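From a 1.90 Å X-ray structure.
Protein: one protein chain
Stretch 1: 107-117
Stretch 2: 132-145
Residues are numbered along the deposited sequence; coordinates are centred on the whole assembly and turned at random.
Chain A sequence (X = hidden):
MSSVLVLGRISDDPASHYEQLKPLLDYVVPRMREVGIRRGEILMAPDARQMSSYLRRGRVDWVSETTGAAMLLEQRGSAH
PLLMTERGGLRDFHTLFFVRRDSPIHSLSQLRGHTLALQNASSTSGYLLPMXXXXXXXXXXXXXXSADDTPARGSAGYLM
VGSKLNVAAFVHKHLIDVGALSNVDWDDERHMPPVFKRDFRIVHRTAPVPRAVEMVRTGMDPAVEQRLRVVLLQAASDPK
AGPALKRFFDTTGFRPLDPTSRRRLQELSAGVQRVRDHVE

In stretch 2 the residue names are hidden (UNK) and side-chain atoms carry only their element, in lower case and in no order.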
# COMPACT_ATOMS: atom_id res chain seq x y z
N SER A 107 19.64 10.76 11.46
CA SER A 107 18.49 10.37 12.23
C SER A 107 17.30 11.04 11.61
O SER A 107 17.44 12.05 10.94
CB SER A 107 18.62 10.87 13.69
OG SER A 107 18.58 12.28 13.70
N LEU A 108 16.14 10.56 11.96
CA LEU A 108 14.90 11.25 11.55
C LEU A 108 14.81 12.74 11.90
O LEU A 108 14.34 13.57 11.06
CB LEU A 108 13.67 10.51 12.13
CG LEU A 108 12.37 10.92 11.44
CD1 LEU A 108 12.22 10.33 10.03
CD2 LEU A 108 11.26 10.54 12.40
N SER A 109 15.21 13.08 13.13
CA SER A 109 15.17 14.48 13.61
C SER A 109 15.94 15.40 12.70
O SER A 109 15.51 16.51 12.42
CB SER A 109 15.76 14.58 15.03
OG SER A 109 15.08 13.68 15.96
N GLN A 110 17.04 14.92 12.16
CA GLN A 110 17.85 15.72 11.18
C GLN A 110 17.25 15.87 9.80
O GLN A 110 17.88 16.48 8.91
CB GLN A 110 19.25 15.14 11.07
CG GLN A 110 20.00 15.24 12.39
CD GLN A 110 21.31 14.46 12.38
OE1 GLN A 110 21.73 13.96 11.36
NE2 GLN A 110 21.96 14.37 13.53
N LEU A 111 16.03 15.35 9.59
CA LEU A 111 15.27 15.73 8.39
C LEU A 111 14.92 17.22 8.32
O LEU A 111 14.67 17.74 7.22
CB LEU A 111 13.95 14.98 8.29
CG LEU A 111 13.92 13.87 7.28
CD1 LEU A 111 14.84 12.75 7.78
CD2 LEU A 111 12.48 13.41 7.16
N ARG A 112 14.90 17.91 9.47
CA ARG A 112 14.61 19.35 9.51
C ARG A 112 15.61 20.13 8.69
O ARG A 112 16.78 19.81 8.66
CB ARG A 112 14.43 19.84 10.95
CG ARG A 112 13.28 19.03 11.59
CD ARG A 112 12.50 19.68 12.71
NE ARG A 112 13.42 19.97 13.79
CZ ARG A 112 13.69 21.18 14.30
NH1 ARG A 112 13.08 22.32 13.91
NH2 ARG A 112 14.58 21.23 15.28
N GLY A 113 15.11 21.03 7.87
CA GLY A 113 15.91 21.63 6.81
C GLY A 113 16.10 20.89 5.52
O GLY A 113 16.71 21.42 4.62
N HIS A 114 15.60 19.67 5.39
CA HIS A 114 15.91 18.81 4.26
C HIS A 114 14.66 18.34 3.56
O HIS A 114 13.55 18.57 4.04
CB HIS A 114 16.73 17.63 4.74
CG HIS A 114 18.12 18.02 5.11
ND1 HIS A 114 18.51 18.17 6.42
CD2 HIS A 114 19.17 18.40 4.36
CE1 HIS A 114 19.76 18.59 6.46
NE2 HIS A 114 20.18 18.73 5.21
N THR A 115 14.84 17.68 2.44
CA THR A 115 13.74 17.29 1.61
C THR A 115 13.59 15.75 1.63
O THR A 115 14.54 15.00 1.74
CB THR A 115 13.92 17.84 0.18
OG1 THR A 115 15.11 17.32 -0.35
CG2 THR A 115 14.02 19.31 0.19
N LEU A 116 12.36 15.34 1.51
CA LEU A 116 11.99 13.94 1.53
C LEU A 116 11.19 13.60 0.27
O LEU A 116 10.24 14.26 -0.01
CB LEU A 116 11.10 13.74 2.74
CG LEU A 116 10.41 12.40 2.93
CD1 LEU A 116 11.38 11.27 3.24
CD2 LEU A 116 9.46 12.55 4.09
N ALA A 117 11.55 12.51 -0.40
CA ALA A 117 10.85 11.95 -1.52
C ALA A 117 9.81 10.97 -1.05
O ALA A 117 10.17 9.97 -0.43
CB ALA A 117 11.84 11.20 -2.44
N UNK A 132 3.18 9.86 8.99
CA UNK A 132 2.77 9.60 10.36
C UNK A 132 3.98 9.72 11.26
O UNK A 132 3.88 10.32 12.32
c UNK A 132 0.71 8.88 12.38
c UNK A 132 1.70 7.84 11.88
c UNK A 132 1.09 6.44 11.82
c UNK A 132 2.14 8.20 10.51
N UNK A 133 5.08 9.12 10.84
CA UNK A 133 6.28 9.13 11.64
C UNK A 133 6.74 10.54 11.93
O UNK A 133 7.18 10.85 13.03
o UNK A 133 6.78 6.27 12.87
c UNK A 133 7.39 8.32 11.01
o UNK A 133 8.91 6.08 13.47
c UNK A 133 7.99 6.63 12.85
c UNK A 133 8.42 7.84 12.02
N UNK A 134 6.64 11.41 10.95
CA UNK A 134 7.08 12.75 11.12
C UNK A 134 6.16 13.45 12.09
O UNK A 134 6.61 14.20 12.95
c UNK A 134 8.25 12.96 8.82
c UNK A 134 9.64 12.92 9.37
c UNK A 134 7.19 13.48 9.77
c UNK A 134 8.17 13.81 7.56
N UNK A 135 4.86 13.21 11.96
CA UNK A 135 3.94 13.80 12.89
C UNK A 135 4.23 13.45 14.34
O UNK A 135 4.27 14.33 15.21
c UNK A 135 1.87 14.17 11.37
c UNK A 135 1.55 15.65 11.56
c UNK A 135 2.49 13.46 12.54
c UNK A 135 0.57 13.45 11.12
N UNK A 136 4.47 12.17 14.58
CA UNK A 136 4.74 11.69 15.94
C UNK A 136 5.96 12.35 16.54
O UNK A 136 5.99 12.59 17.73
n UNK A 136 3.96 5.24 14.63
c UNK A 136 2.87 5.83 15.07
c UNK A 136 4.95 10.16 15.97
n UNK A 136 2.84 7.13 15.34
n UNK A 136 1.79 5.10 15.26
c UNK A 136 3.66 9.39 15.77
c UNK A 136 3.98 8.02 15.24
N UNK A 137 6.94 12.67 15.69
CA UNK A 137 8.18 13.30 16.14
C UNK A 137 8.19 14.82 16.03
O UNK A 137 9.22 15.44 16.26
c UNK A 137 9.60 11.24 15.86
c UNK A 137 9.33 12.66 15.37
o UNK A 137 10.34 11.02 16.83
n UNK A 137 8.96 10.29 15.22
N UNK A 138 7.05 15.42 15.71
CA UNK A 138 6.93 16.85 15.66
C UNK A 138 7.72 17.50 14.57
O UNK A 138 8.08 18.69 14.67
N UNK A 139 8.01 16.74 13.52
CA UNK A 139 8.86 17.20 12.43
C UNK A 139 7.91 17.74 11.35
O UNK A 139 7.22 16.97 10.62
c UNK A 139 9.73 16.08 11.88
c UNK A 139 10.40 16.52 10.60
c UNK A 139 11.53 14.44 12.55
c UNK A 139 10.75 15.66 12.93
N UNK A 140 7.88 19.06 11.21
CA UNK A 140 7.05 19.67 10.20
C UNK A 140 7.56 19.28 8.80
O UNK A 140 8.77 19.16 8.56
c UNK A 140 7.02 21.17 10.38
N UNK A 141 6.62 19.04 7.91
CA UNK A 141 6.98 18.61 6.59
C UNK A 141 6.00 19.16 5.59
O UNK A 141 4.95 18.59 5.38
c UNK A 141 7.06 17.08 6.55
s UNK A 141 7.96 16.52 5.06
N UNK A 142 6.37 20.31 5.00
CA UNK A 142 5.52 21.02 4.12
C UNK A 142 5.62 20.48 2.73
O UNK A 142 6.70 20.01 2.32
o UNK A 142 4.81 23.09 6.09
o UNK A 142 6.86 23.76 5.88
c UNK A 142 5.87 23.16 5.47
c UNK A 142 5.93 22.50 4.08
N UNK A 143 4.53 20.52 1.98
CA UNK A 143 4.63 20.08 0.59
C UNK A 143 5.51 21.04 -0.18
O UNK A 143 5.36 22.26 -0.05
c UNK A 143 2.48 21.09 -0.31
c UNK A 143 3.48 19.12 -1.41
c UNK A 143 3.26 19.82 -0.08
N UNK A 144 6.46 20.50 -0.95
CA UNK A 144 7.25 21.32 -1.85
C UNK A 144 6.76 21.18 -3.28
O UNK A 144 6.36 20.13 -3.71
c UNK A 144 8.70 20.99 -1.73
c UNK A 144 9.21 22.55 0.24
c UNK A 144 10.74 20.63 -0.38
c UNK A 144 9.29 21.14 -0.32
N UNK A 145 6.79 22.27 -4.01
CA UNK A 145 6.17 22.28 -5.29
C UNK A 145 7.02 21.66 -6.40
O UNK A 145 6.52 21.10 -7.33
c UNK A 145 4.75 24.48 -3.39
c UNK A 145 4.51 24.07 -4.87
c UNK A 145 5.79 23.72 -5.61
c UNK A 145 3.80 25.12 -5.69

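Position 132 lies in a helix. Its side chain has four carbons, forked at the second, and is out of reach of stretch 1. It is Leu 132.

Position 133 carries three carbons, the third bearing two oxygens. A carbon of the side chain packs on Leu 108. That carboxylate after two carbons makes it Glu 133. Its CG lies 3.9 Å from CD2 of Leu 108.

Position 134 has four carbons, forked at the second. Its CA-to-CB bond points sideways, but the end of the side chain comes nearer, and its two terminal carbons touch three leucines of stretch 1. This is Leu 134. Its CD2 is 3.7 Å from CD1 of Leu 108 and 3.6 Å from CD2 of Leu 111. Its CD1 is 3.9 Å from CD2 of Leu 116.

Position 135 again has four carbons forked at the second, and is out of reach. It is Leu 135.

Position 136 has three carbons, a nitrogen, then a carbon with two more nitrogens. It does not reach stretch 1. This guanidinium marks Arg 136. Its NH1 forms a salt bridge with OE1 of Glu 133, at 3.5 Å.

Position 137 has two carbons, the second carrying one oxygen and one nitrogen. The nitrogen touches Leu 108. It is Asn 137, the first residue after the helix to leave helical phi/psi. Its ND2 donates a hydrogen bond to the backbone O of Glu 133, at 2.9 Å and nearly straight. The same ND2 lies 3.6 Å from CD2 of Leu 108.

Position 138 has no side-chain atoms, makes no contact with stretch 1 and has a positive phi of 68°, which favours glycine. It is Gly 138.

Position 139 has four carbons, forked at the first, with one arm two carbons long. Its side chain touches Leu 108, Ser 109 and Arg 112. This is Ile 139. Its backbone N donates to O of Leu 134, at 3.0 Å. Its CD1 lies 3.3 Å from O of Leu 108, 3.8 Å from CG of Leu 108 and 3.8 Å from CA of Ser 109. Its CG2 is 3.9 Å from CG of Arg 112.

Position 140 has one carbon and makes no contact with stretch 1. It is Ala 140.

Position 141 has one carbon and then a sulfur. Its CA-to-CB bond points toward stretch 1, and the sulfur approaches Leu 116. It is Cys 141. Its SG lies 4.4 Å from CD2 of Leu 116.

Position 142 has two carbons, the second with two oxygens. It is exposed and out of reach. It is Asp 142.

Position 143 has one carbon carrying two more, also out of reach. It is Val 143.

Position 144 has four carbons, forked at the second. Its CA-to-CB bond points toward stretch 1, and a terminal carbon touches Thr 115. It is Leu 144. Its CD1 is 3.6 Å from CG2 of Thr 115.

Position 145 has four carbons, forked at the second. It is exposed and far from stretch 1. It is Leu 145.

The contact works by apolar packing. No hydrogen bond crosses between the stretches. Leu 108 and Ile 139 have the largest covered areas. Leu 134 fits among Leu 108, Leu 111 and Leu 116, and Thr 115 meets Leu 144 farther along. Together the stretches bury 444 Å², both sides summed.

Stretch 2 (132-145) LELLRNGIACDVLL
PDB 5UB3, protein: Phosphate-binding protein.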